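Putative outer membrane protein (LpxR) (Salmonella typhimurium, PDB 3FID) probably acts as a lipid A deacylase, a metal-dependent enzyme built as an outer membrane beta barrel that modifies lipopolysaccharide. Local coordinates at residues H25-R30 / D284-N289; F176-Y181 / G222-E227; V252-V257 / N273-E278. All coordinates share one frame; numbering follows the deposited sequence.

Interaction 1: residues H25-R30 / D284-N289; sequences HPAADR and DYSYIN. With ZN (zinc ion), chain F.
A short helical turn, 25-29, with few internal bonds, lies against the start of the barrel strand 285-295, with Ala27 and Arg30 meeting Asp284, Tyr285 and Ser286. The helix runs nearly across the strand, at 79°, and the two axes approach to 5.8 Å. Ala27 sits at the centre. Its small CB lets the two backbones close in, and its carbonyl oxygen takes the hydrogen bond from Ser286 N (N to O 3.1 Å, N-H...O angle 154°). The donor stands well above the carbonyl plane, 58° out of it, consistent with the helix crossing the strand. Two CA-H...O contacts support this bond: Ala27 CA lies 3.4 Å from Asp284 O, and Tyr285 CA touches Ala27 O in return. The side chain of Ser286 is compact; its OG, held between the backbone N and the carbonyl carbon, lies beside the methyl groups of Ala27 and Ala28. Further along, Arg30 lays its aliphatic part against the start of the strand, CB against Tyr285 CB at 3.8 Å and CD against Asp284 O, while its guanidinium turns off to a salt bridge with Asp32. The ring of Tyr285 leads away to a hydrogen bond with Glu278. A water joins two carbonyls, lying 2.9 Å from Arg30 O and 2.6 Å from Ser286 O. On the other side of the helix, His25 ND1 (2.1 Å) and Asp29 OD2 (1.9 Å) bind a zinc ion. One helical turn apart, the two side chains leave the same side of the helix and can share one metal, the i, i+4 pairing typical of zinc sites on helices, here beside an antiparallel barrel strand.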
loop_
_atom_site.group_PDB
_atom_site.type_symbol
_atom_site.label_atom_id
_atom_site.label_comp_id
_atom_site.label_asym_id
_atom_site.label_seq_id
_atom_site.Cartn_x
_atom_site.Cartn_y
_atom_site.Cartn_z
ATOM N N HIS A 25 -0.653 17.480 -11.006
ATOM C CA HIS A 25 -1.593 17.953 -9.995
ATOM C C HIS A 25 -2.979 17.264 -10.039
ATOM O O HIS A 25 -3.605 17.116 -8.989
ATOM C CB HIS A 25 -1.718 19.499 -9.987
ATOM C CG HIS A 25 -2.334 20.035 -8.729
ATOM N ND1 HIS A 25 -3.701 20.159 -8.558
ATOM C CD2 HIS A 25 -1.770 20.437 -7.564
ATOM C CE1 HIS A 25 -3.947 20.617 -7.340
ATOM N NE2 HIS A 25 -2.794 20.794 -6.719
ATOM N N PRO A 26 -3.479 16.872 -11.235
ATOM C CA PRO A 26 -4.772 16.172 -11.260
ATOM C C PRO A 26 -4.858 14.915 -10.382
ATOM O O PRO A 26 -5.903 14.630 -9.792
ATOM C CB PRO A 26 -4.922 15.788 -12.739
ATOM C CG PRO A 26 -4.232 16.927 -13.484
ATOM C CD PRO A 26 -3.001 17.171 -12.614
ATOM N N ALA A 27 -3.747 14.194 -10.266
ATOM C CA ALA A 27 -3.705 12.998 -9.399
ATOM C C ALA A 27 -3.895 13.317 -7.915
ATOM O O ALA A 27 -4.417 12.510 -7.157
ATOM C CB ALA A 27 -2.399 12.187 -9.651
ATOM N N ALA A 28 -3.497 14.522 -7.524
ATOM C CA ALA A 28 -3.641 15.007 -6.150
ATOM C C ALA A 28 -5.049 15.532 -5.886
ATOM O O ALA A 28 -5.441 15.674 -4.741
ATOM C CB ALA A 28 -2.619 16.105 -5.862
ATOM N N ASP A 29 -5.796 15.809 -6.959
ATOM C CA ASP A 29 -7.153 16.288 -6.849
ATOM C C ASP A 29 -8.095 15.136 -6.539
ATOM O O ASP A 29 -9.195 15.363 -6.086
ATOM C CB ASP A 29 -7.589 16.967 -8.155
ATOM C CG ASP A 29 -6.851 18.283 -8.402
ATOM O OD1 ASP A 29 -6.566 18.993 -7.431
ATOM O OD2 ASP A 29 -6.509 18.610 -9.562
ATOM N N ARG A 30 -7.667 13.909 -6.810
ATOM C CA ARG A 30 -8.481 12.740 -6.473
ATOM C C ARG A 30 -8.308 12.360 -5.015
ATOM O O ARG A 30 -7.402 12.856 -4.329
ATOM C CB ARG A 30 -8.146 11.561 -7.387
ATOM C CG ARG A 30 -8.730 11.825 -8.776
ATOM C CD ARG A 30 -9.036 10.606 -9.524
ATOM N NE ARG A 30 -9.971 9.691 -8.879
ATOM C CZ ARG A 30 -11.292 9.699 -9.019
ATOM N NH1 ARG A 30 -12.014 8.780 -8.393
ATOM N NH2 ARG A 30 -11.907 10.607 -9.764
ATOM N N ASP A 284 -6.279 8.626 -12.288
ATOM C CA ASP A 284 -5.092 8.266 -11.486
ATOM C C ASP A 284 -5.127 9.075 -10.212
ATOM O O ASP A 284 -5.598 10.235 -10.214
ATOM C CB ASP A 284 -3.784 8.589 -12.232
ATOM C CG ASP A 284 -3.675 7.929 -13.601
ATOM O OD1 ASP A 284 -2.595 8.102 -14.198
ATOM O OD2 ASP A 284 -4.609 7.240 -14.096
ATOM N N TYR A 285 -4.608 8.484 -9.118
ATOM C CA TYR A 285 -4.530 9.185 -7.862
ATOM C C TYR A 285 -3.179 8.984 -7.191
ATOM O O TYR A 285 -2.549 7.941 -7.354
ATOM C CB TYR A 285 -5.678 8.775 -6.925
ATOM C CG TYR A 285 -5.690 7.319 -6.510
ATOM C CD1 TYR A 285 -6.401 6.375 -7.259
ATOM C CD2 TYR A 285 -5.058 6.889 -5.332
ATOM C CE1 TYR A 285 -6.470 5.033 -6.870
ATOM C CE2 TYR A 285 -5.113 5.519 -4.917
ATOM C CZ TYR A 285 -5.824 4.603 -5.698
ATOM O OH TYR A 285 -5.928 3.259 -5.361
ATOM N N SER A 286 -2.742 10.001 -6.473
ATOM C CA SER A 286 -1.426 9.975 -5.787
ATOM C C SER A 286 -1.579 10.096 -4.263
ATOM O O SER A 286 -2.515 10.733 -3.735
ATOM C CB SER A 286 -0.515 11.097 -6.304
ATOM O OG SER A 286 -1.119 12.370 -6.091
ATOM N N TYR A 287 -0.629 9.503 -3.555
ATOM C CA TYR A 287 -0.628 9.559 -2.105
ATOM C C TYR A 287 0.785 9.261 -1.622
ATOM O O TYR A 287 1.665 8.856 -2.417
ATOM C CB TYR A 287 -1.621 8.535 -1.521
ATOM C CG TYR A 287 -1.306 7.071 -1.829
ATOM C CD1 TYR A 287 -1.702 6.476 -3.019
ATOM C CD2 TYR A 287 -0.620 6.294 -0.905
ATOM C CE1 TYR A 287 -1.407 5.116 -3.277
ATOM C CE2 TYR A 287 -0.305 4.953 -1.151
ATOM C CZ TYR A 287 -0.703 4.380 -2.315
ATOM O OH TYR A 287 -0.370 3.062 -2.474
ATOM N N ILE A 288 1.002 9.448 -0.330
ATOM C CA ILE A 288 2.282 9.075 0.262
ATOM C C ILE A 288 2.085 8.087 1.381
ATOM O O ILE A 288 0.990 7.945 1.917
ATOM C CB ILE A 288 3.050 10.276 0.832
ATOM C CG1 ILE A 288 2.264 10.933 1.988
ATOM C CG2 ILE A 288 3.385 11.283 -0.284
ATOM C CD1 ILE A 288 3.099 11.831 2.876
ATOM N N ASN A 289 3.155 7.387 1.719
ATOM C CA ASN A 289 3.230 6.767 3.032
ATOM C C ASN A 289 4.538 7.197 3.707
ATOM O O ASN A 289 5.556 7.409 3.027
ATOM C CB ASN A 289 2.971 5.236 2.998
ATOM C CG ASN A 289 3.960 4.455 2.135
ATOM O OD1 ASN A 289 3.778 4.315 0.917
ATOM N ND2 ASN A 289 4.991 3.897 2.771
HETATM ZN ZN ZN F . -5.390 20.117 -9.777
HETATM O O HOH W 1 -5.067 11.168 -4.157
#

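Interaction 2: residues F176-Y181 / G222-E227; sequences FQYLGY and GVERRE. With CXE (pentaethylene glycol monodecyl ether), chain M; CXE (pentaethylene glycol monodecyl ether), chain L.
The ring of Tyr178 receives Arg226 CD over the centre of one face, 3.6 Å from its centroid, a CH-pi contact, while water 2 lies in its plane at the edge. The extended Arg226 chain passes on above the ring, and its CZ is far enough away that any cation-pi attraction is at most weak. That guanidinium is paired with Glu254. Water 2 accepts from Tyr178 OH (2.7 Å) and donates to Glu224 OE1, linking the two strands at a buried level. Next to this, Gly180 has no side chain, which suits it to the close pass of Glu224, whose CD comes to 4.1 Å from Gly180 CA. The ring of Tyr181 on the reverse side of the sheet has Arg225 O over one face, toward the rim, and O17 of the chain M pentaethylene glycol monodecyl ether at its edge. Tyr181 and Arg225 run side by side, OH to CD 3.5 Å; O23 of the same chain M molecule lies over a face of the guanidinium, which is held by Asp253.

Leu179 and Glu227, and Tyr181 and Arg225, form hydrogen-bonded antiparallel pairs, the straightest bond being Glu227 N to Leu179 O (2.8 Å, 176°). Strand 160-173 continues the barrel wall beyond 176-181, strand 251-263 continues it beyond 222-227, and Leu201, whose N bonds Tyr178 OH, belongs to a loop nearby.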
loop_
_atom_site.group_PDB
_atom_site.type_symbol
_atom_site.label_atom_id
_atom_site.label_comp_id
_atom_site.label_asym_id
_atom_site.label_seq_id
_atom_site.Cartn_x
_atom_site.Cartn_y
_atom_site.Cartn_z
ATOM N N PHE A 176 -9.784 -9.312 -2.952
ATOM C CA PHE A 176 -8.936 -8.855 -4.072
ATOM C C PHE A 176 -8.279 -10.031 -4.785
ATOM O O PHE A 176 -7.823 -11.000 -4.151
ATOM C CB PHE A 176 -7.797 -7.932 -3.601
ATOM C CG PHE A 176 -8.251 -6.766 -2.761
ATOM C CD1 PHE A 176 -8.644 -5.553 -3.356
ATOM C CD2 PHE A 176 -8.281 -6.881 -1.379
ATOM C CE1 PHE A 176 -9.048 -4.478 -2.559
ATOM C CE2 PHE A 176 -8.660 -5.823 -0.585
ATOM C CZ PHE A 176 -9.049 -4.608 -1.159
ATOM N N GLN A 177 -8.174 -9.903 -6.099
ATOM C CA GLN A 177 -7.568 -10.932 -6.907
ATOM C C GLN A 177 -6.936 -10.257 -8.111
ATOM O O GLN A 177 -7.595 -9.524 -8.834
ATOM C CB GLN A 177 -8.596 -11.991 -7.304
ATOM C CG GLN A 177 -7.988 -13.175 -8.025
ATOM C CD GLN A 177 -8.749 -14.449 -7.716
ATOM O OE1 GLN A 177 -8.702 -14.968 -6.597
ATOM N NE2 GLN A 177 -9.503 -14.925 -8.691
ATOM N N TYR A 178 -5.630 -10.452 -8.250
ATOM C CA TYR A 178 -4.871 -9.905 -9.371
ATOM C C TYR A 178 -3.552 -10.629 -9.600
ATOM O O TYR A 178 -3.079 -11.382 -8.741
ATOM C CB TYR A 178 -4.661 -8.391 -9.231
ATOM C CG TYR A 178 -3.740 -7.943 -8.106
ATOM C CD1 TYR A 178 -4.255 -7.373 -6.939
ATOM C CD2 TYR A 178 -2.342 -8.073 -8.215
ATOM C CE1 TYR A 178 -3.379 -6.911 -5.901
ATOM C CE2 TYR A 178 -1.498 -7.642 -7.213
ATOM C CZ TYR A 178 -2.022 -7.055 -6.057
ATOM O OH TYR A 178 -1.156 -6.630 -5.054
ATOM N N LEU A 179 -2.988 -10.402 -10.785
ATOM C CA LEU A 179 -1.662 -10.888 -11.139
ATOM C C LEU A 179 -0.871 -9.659 -11.576
ATOM O O LEU A 179 -1.327 -8.911 -12.444
ATOM C CB LEU A 179 -1.731 -11.902 -12.295
ATOM C CG LEU A 179 -0.356 -12.445 -12.736
ATOM C CD1 LEU A 179 0.304 -13.305 -11.650
ATOM C CD2 LEU A 179 -0.440 -13.229 -14.083
ATOM N N GLY A 180 0.271 -9.424 -10.946
ATOM C CA GLY A 180 1.080 -8.250 -11.247
ATOM C C GLY A 180 2.496 -8.586 -11.726
ATOM O O GLY A 180 3.049 -9.625 -11.395
ATOM N N TYR A 181 3.078 -7.677 -12.501
ATOM C CA TYR A 181 4.466 -7.815 -12.948
ATOM C C TYR A 181 5.052 -6.429 -13.045
ATOM O O TYR A 181 4.380 -5.480 -13.437
ATOM C CB TYR A 181 4.574 -8.531 -14.313
ATOM C CG TYR A 181 3.588 -8.060 -15.361
ATOM C CD1 TYR A 181 3.954 -7.150 -16.355
ATOM C CD2 TYR A 181 2.263 -8.540 -15.351
ATOM C CE1 TYR A 181 3.019 -6.730 -17.343
ATOM C CE2 TYR A 181 1.334 -8.122 -16.302
ATOM C CZ TYR A 181 1.717 -7.224 -17.293
ATOM O OH TYR A 181 0.755 -6.853 -18.206
ATOM N N GLY A 222 10.066 2.312 -8.790
ATOM C CA GLY A 222 9.513 1.093 -9.410
ATOM C C GLY A 222 8.118 1.302 -9.965
ATOM O O GLY A 222 7.447 2.268 -9.623
ATOM N N VAL A 223 7.688 0.380 -10.813
ATOM C CA VAL A 223 6.325 0.358 -11.368
ATOM C C VAL A 223 5.922 -1.098 -11.484
ATOM O O VAL A 223 6.758 -1.972 -11.809
ATOM C CB VAL A 223 6.195 1.090 -12.733
ATOM C CG1 VAL A 223 7.206 0.555 -13.807
ATOM C CG2 VAL A 223 4.758 1.049 -13.245
ATOM N N GLU A 224 4.650 -1.367 -11.200
ATOM C CA GLU A 224 4.094 -2.685 -11.370
ATOM C C GLU A 224 2.780 -2.574 -12.124
ATOM O O GLU A 224 1.943 -1.773 -11.779
ATOM C CB GLU A 224 3.848 -3.359 -10.010
ATOM C CG GLU A 224 3.191 -4.741 -10.146
ATOM C CD GLU A 224 2.764 -5.352 -8.812
ATOM O OE1 GLU A 224 1.664 -5.055 -8.305
ATOM O OE2 GLU A 224 3.546 -6.148 -8.266
ATOM N N ARG A 225 2.609 -3.368 -13.168
ATOM C CA ARG A 225 1.303 -3.427 -13.830
ATOM C C ARG A 225 0.488 -4.588 -13.286
ATOM O O ARG A 225 0.926 -5.742 -13.353
ATOM C CB ARG A 225 1.493 -3.604 -15.350
ATOM C CG ARG A 225 0.165 -3.932 -16.078
ATOM C CD ARG A 225 0.252 -3.482 -17.533
ATOM N NE ARG A 225 0.408 -2.039 -17.603
ATOM C CZ ARG A 225 0.537 -1.350 -18.726
ATOM N NH1 ARG A 225 0.526 -1.985 -19.895
ATOM N NH2 ARG A 225 0.680 -0.032 -18.686
ATOM N N ARG A 226 -0.725 -4.338 -12.813
ATOM C CA ARG A 226 -1.529 -5.506 -12.454
ATOM C C ARG A 226 -2.799 -5.698 -13.241
ATOM O O ARG A 226 -3.429 -4.731 -13.686
ATOM C CB ARG A 226 -1.785 -5.576 -10.955
ATOM C CG ARG A 226 -2.359 -4.334 -10.385
ATOM C CD ARG A 226 -2.201 -4.434 -8.858
ATOM N NE ARG A 226 -3.073 -3.511 -8.160
ATOM C CZ ARG A 226 -2.672 -2.406 -7.522
ATOM N NH1 ARG A 226 -3.567 -1.658 -6.873
ATOM N NH2 ARG A 226 -1.401 -2.056 -7.500
ATOM N N GLU A 227 -3.119 -6.967 -13.468
ATOM C CA GLU A 227 -4.323 -7.361 -14.196
ATOM C C GLU A 227 -5.320 -7.802 -13.146
ATOM O O GLU A 227 -5.097 -8.781 -12.449
ATOM C CB GLU A 227 -4.008 -8.507 -15.143
ATOM C CG GLU A 227 -5.087 -8.766 -16.150
ATOM C CD GLU A 227 -5.237 -7.625 -17.178
ATOM O OE1 GLU A 227 -6.251 -7.690 -17.912
ATOM O OE2 GLU A 227 -4.369 -6.686 -17.228
HETATM C C1 CXE M . 14.303 -22.680 -8.587
HETATM C C2 CXE M . 13.159 -22.143 -9.424
HETATM C C3 CXE M . 13.516 -20.805 -10.072
HETATM C C4 CXE M . 12.334 -19.835 -10.088
HETATM C C5 CXE M . 12.492 -18.756 -11.160
HETATM C C6 CXE M . 11.567 -17.579 -10.862
HETATM C C7 CXE M . 11.896 -16.315 -11.662
HETATM C C8 CXE M . 10.710 -15.348 -11.625
HETATM C C9 CXE M . 11.069 -13.898 -11.956
HETATM C C10 CXE M . 10.046 -13.288 -12.910
HETATM O O11 CXE M . 10.317 -11.902 -13.107
HETATM C C12 CXE M . 10.041 -11.452 -14.445
HETATM C C13 CXE M . 8.978 -10.340 -14.473
HETATM O O14 CXE M . 9.301 -9.328 -15.435
HETATM C C15 CXE M . 8.427 -8.195 -15.390
HETATM C C16 CXE M . 9.154 -6.899 -15.764
HETATM O O17 CXE M . 8.257 -6.040 -16.483
HETATM C C18 CXE M . 8.285 -4.656 -16.106
HETATM C C19 CXE M . 7.224 -3.870 -16.887
HETATM O O20 CXE M . 6.277 -3.249 -16.003
HETATM C C21 CXE M . 5.162 -2.637 -16.662
HETATM C C22 CXE M . 5.221 -1.143 -16.374
HETATM O O23 CXE M . 4.089 -0.443 -16.881
HETATM C C24 CXE M . 4.406 0.910 -17.200
HETATM C C25 CXE M . 3.994 1.177 -18.632
HETATM O O26 CXE M . 4.471 2.450 -19.030
HETATM C C1 CXE L . 11.948 -0.427 -15.541
HETATM C C2 CXE L . 12.608 0.070 -14.266
HETATM C C3 CXE L . 11.564 0.631 -13.313
HETATM C C4 CXE L . 11.675 2.136 -13.117
HETATM C C5 CXE L . 10.298 2.783 -13.270
HETATM C C6 CXE L . 9.988 3.756 -12.132
HETATM C C7 CXE L . 9.083 4.865 -12.618
HETATM C C8 CXE L . 8.747 5.838 -11.514
HETATM C C9 CXE L . 8.654 7.246 -12.072
HETATM C C10 CXE L . 7.261 7.855 -11.928
HETATM O O11 CXE L . 7.055 8.760 -13.010
HETATM C C12 CXE L . 5.758 9.362 -13.062
HETATM C C13 CXE L . 4.701 8.436 -13.656
HETATM O O14 CXE L . 4.854 8.346 -15.075
HETATM C C15 CXE L . 3.750 7.694 -15.712
HETATM O O HOH W 2 1.361 -6.442 -5.952
#

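Interaction 3: residues V252-V257 / N273-E278; sequences VDEYRV and NKVTSE. With CXE (pentaethylene glycol monodecyl ether), chain L.
Thr276 pairs with both the N-H and the C=O of Asp253, through its hydroxyl and its own N-H, at the end of this antiparallel pairing. Thr276 N donates to Asp253 O (2.9 Å, 171°), met nearly along the C=O axis, and Thr276 OG1 accepts from Asp253 N (2.9 Å, 174°). The hydroxyl stands in for a backbone carbonyl just where strand 273-275 ends, a role threonine suits because OG1 lies between the backbone N and the carbonyl carbon (chi1 69°), while CG2 packs on Asp253 CB. The carboxylate of Asp253 pairs with Arg225. Two residues on, Tyr255 N donates to Lys274 O (2.8 Å) and Lys274 N to Tyr255 O (3.0 Å), the two reciprocal bonds of a hydrogen-bonded pair.

On the face carrying Glu254, Arg256, Asn273 and Val275, Arg256 NE makes a salt bridge to Glu254 OE2 at 2.6 Å, in the guanidinium plane, with a weaker bond from NH1. Gly200 N also bonds OE2, and Glu254 OE1 is bridged to Arg226 NH2 of the neighbouring strand. Asn273 OD1 lies 3.3 Å above the guanidinium plane and makes no hydrogen bond to Arg256; it is satisfied by Ser271 OG, while Asn273 ND2 and Arg256 NH2 share Asn289 OD1. Val275 CG2 rests against Glu254 CG and OE1, and Val252 CG1 meets Val275 CG1 (3.7 Å).

The reverse face holds Tyr255 and Lys274 side by side, with the lysine's NZ bridged to Asp284. A detergent molecule lies over the Tyr255 ring, its C13 toward the rim, and touches Val257, as expected of a barrel's lipid-facing surface. The hairpin 251-263 and 266-275 stands between strands 215-228 and 285-295, and helix 16-23 packs on Tyr255, Val257 and Lys274 through Tyr23 and Leu22.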
loop_
_atom_site.group_PDB
_atom_site.type_symbol
_atom_site.label_atom_id
_atom_site.label_comp_id
_atom_site.label_asym_id
_atom_site.label_seq_id
_atom_site.Cartn_x
_atom_site.Cartn_y
_atom_site.Cartn_z
ATOM N N VAL A 252 -4.163 -1.938 -14.155
ATOM C CA VAL A 252 -3.873 -0.886 -13.184
ATOM C C VAL A 252 -2.346 -0.868 -12.933
ATOM O O VAL A 252 -1.738 -1.896 -12.623
ATOM C CB VAL A 252 -4.681 -1.106 -11.842
ATOM C CG1 VAL A 252 -4.205 -0.139 -10.745
ATOM C CG2 VAL A 252 -6.182 -0.925 -12.059
ATOM N N ASP A 253 -1.741 0.302 -13.079
ATOM C CA ASP A 253 -0.309 0.482 -12.835
ATOM C C ASP A 253 -0.108 1.199 -11.526
ATOM O O ASP A 253 -0.868 2.119 -11.192
ATOM C CB ASP A 253 0.322 1.333 -13.938
ATOM C CG ASP A 253 0.310 0.649 -15.282
ATOM O OD1 ASP A 253 0.163 -0.585 -15.320
ATOM O OD2 ASP A 253 0.448 1.362 -16.299
ATOM N N GLU A 254 0.923 0.786 -10.790
ATOM C CA GLU A 254 1.309 1.446 -9.535
ATOM C C GLU A 254 2.778 1.882 -9.572
ATOM O O GLU A 254 3.681 1.056 -9.818
ATOM C CB GLU A 254 1.074 0.531 -8.330
ATOM C CG GLU A 254 1.468 1.199 -6.965
ATOM C CD GLU A 254 1.101 0.353 -5.777
ATOM O OE1 GLU A 254 -0.034 -0.136 -5.745
ATOM O OE2 GLU A 254 1.931 0.210 -4.850
ATOM N N TYR A 255 3.008 3.168 -9.332
ATOM C CA TYR A 255 4.352 3.750 -9.317
ATOM C C TYR A 255 4.739 4.076 -7.887
ATOM O O TYR A 255 3.908 4.561 -7.116
ATOM C CB TYR A 255 4.354 5.053 -10.120
ATOM C CG TYR A 255 4.127 4.831 -11.582
ATOM C CD1 TYR A 255 5.214 4.760 -12.454
ATOM C CD2 TYR A 255 2.826 4.696 -12.115
ATOM C CE1 TYR A 255 5.036 4.571 -13.808
ATOM C CE2 TYR A 255 2.636 4.502 -13.485
ATOM C CZ TYR A 255 3.752 4.426 -14.317
ATOM O OH TYR A 255 3.631 4.211 -15.680
ATOM N N ARG A 256 5.998 3.829 -7.521
ATOM C CA ARG A 256 6.468 4.110 -6.161
ATOM C C ARG A 256 7.881 4.668 -6.283
ATOM O O ARG A 256 8.726 4.063 -6.950
ATOM C CB ARG A 256 6.525 2.846 -5.273
ATOM C CG ARG A 256 5.228 2.056 -5.156
ATOM C CD ARG A 256 5.260 1.063 -3.962
ATOM N NE ARG A 256 3.890 1.035 -3.437
ATOM C CZ ARG A 256 3.444 1.509 -2.265
ATOM N NH1 ARG A 256 2.156 1.407 -2.018
ATOM N NH2 ARG A 256 4.246 2.041 -1.325
ATOM N N VAL A 257 8.106 5.825 -5.674
ATOM C CA VAL A 257 9.408 6.430 -5.615
ATOM C C VAL A 257 9.636 6.792 -4.156
ATOM O O VAL A 257 8.779 7.452 -3.521
ATOM C CB VAL A 257 9.439 7.717 -6.509
ATOM C CG1 VAL A 257 10.708 8.530 -6.253
ATOM C CG2 VAL A 257 9.219 7.355 -8.008
ATOM N N ASN A 273 3.608 7.785 -4.146
ATOM C CA ASN A 273 2.946 6.723 -4.878
ATOM C C ASN A 273 1.878 7.217 -5.821
ATOM O O ASN A 273 1.259 8.215 -5.539
ATOM C CB ASN A 273 2.354 5.715 -3.890
ATOM C CG ASN A 273 3.358 5.302 -2.833
ATOM O OD1 ASN A 273 4.495 4.959 -3.152
ATOM N ND2 ASN A 273 2.942 5.351 -1.562
ATOM N N LYS A 274 1.701 6.522 -6.950
ATOM C CA LYS A 274 0.571 6.802 -7.837
ATOM C C LYS A 274 -0.063 5.501 -8.304
ATOM O O LYS A 274 0.628 4.572 -8.729
ATOM C CB LYS A 274 0.982 7.630 -9.062
ATOM C CG LYS A 274 -0.247 8.097 -9.906
ATOM C CD LYS A 274 0.149 8.812 -11.174
ATOM C CE LYS A 274 0.253 7.805 -12.338
ATOM N NZ LYS A 274 0.191 8.528 -13.645
ATOM N N VAL A 275 -1.393 5.452 -8.263
ATOM C CA VAL A 275 -2.103 4.317 -8.808
ATOM C C VAL A 275 -2.938 4.835 -9.998
ATOM O O VAL A 275 -3.646 5.847 -9.853
ATOM C CB VAL A 275 -2.984 3.655 -7.713
ATOM C CG1 VAL A 275 -3.882 2.555 -8.303
ATOM C CG2 VAL A 275 -2.075 3.056 -6.552
ATOM N N THR A 276 -2.823 4.198 -11.158
ATOM C CA THR A 276 -3.620 4.635 -12.315
ATOM C C THR A 276 -5.109 4.299 -12.145
ATOM O O THR A 276 -5.472 3.437 -11.353
ATOM C CB THR A 276 -3.071 4.157 -13.687
ATOM O OG1 THR A 276 -3.220 2.740 -13.821
ATOM C CG2 THR A 276 -1.587 4.569 -13.829
ATOM N N SER A 277 -5.964 5.020 -12.855
ATOM C CA SER A 277 -7.404 4.861 -12.726
ATOM C C SER A 277 -7.861 3.409 -12.503
ATOM O O SER A 277 -7.669 2.538 -13.358
ATOM C CB SER A 277 -8.118 5.420 -13.967
ATOM O OG SER A 277 -9.523 5.415 -13.746
ATOM N N GLU A 278 -8.532 3.164 -11.390
ATOM C CA GLU A 278 -9.058 1.797 -11.115
ATOM C C GLU A 278 -10.460 1.486 -11.662
ATOM O O GLU A 278 -10.949 0.357 -11.540
ATOM C CB GLU A 278 -9.015 1.547 -9.606
ATOM C CG GLU A 278 -7.562 1.546 -9.103
ATOM C CD GLU A 278 -7.476 1.084 -7.659
ATOM O OE1 GLU A 278 -7.870 1.849 -6.784
ATOM O OE2 GLU A 278 -7.022 -0.054 -7.418
HETATM C C1 CXE L . 11.948 -0.427 -15.541
HETATM C C2 CXE L . 12.608 0.070 -14.266
HETATM C C3 CXE L . 11.564 0.631 -13.313
HETATM C C4 CXE L . 11.675 2.136 -13.117
HETATM C C5 CXE L . 10.298 2.783 -13.270
HETATM C C6 CXE L . 9.988 3.756 -12.132
HETATM C C7 CXE L . 9.083 4.865 -12.618
HETATM C C8 CXE L . 8.747 5.838 -11.514
HETATM C C9 CXE L . 8.654 7.246 -12.072
HETATM C C10 CXE L . 7.261 7.855 -11.928
HETATM O O11 CXE L . 7.055 8.760 -13.010
HETATM C C12 CXE L . 5.758 9.362 -13.062
HETATM C C13 CXE L . 4.701 8.436 -13.656
HETATM O O14 CXE L . 4.854 8.346 -15.075
HETATM C C15 CXE L . 3.750 7.694 -15.712
#

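Interactions 2 and 3 lie in the barrel wall, and interaction 1 sets a helix against the next strand. The order of strands puts interaction 3 between the others: its centre is about 9 Å from that of interaction 1 and 10 Å from that of interaction 2, whereas 1 and 2 lie 19 Å apart. Strand neighbours join them, through a probable hydrogen bond from Asn273 N to Tyr287 O (2.8 Å) on one side and from Arg226 N to Val252 O (2.7 Å) on the other. Interactions 2 and 3 touch the same detergent molecule. The side chain of Tyr285 is about 6 Å from that of Asp10, a zinc ligand, and that of Tyr178 about 11 Å from His84, a ligand of a different zinc.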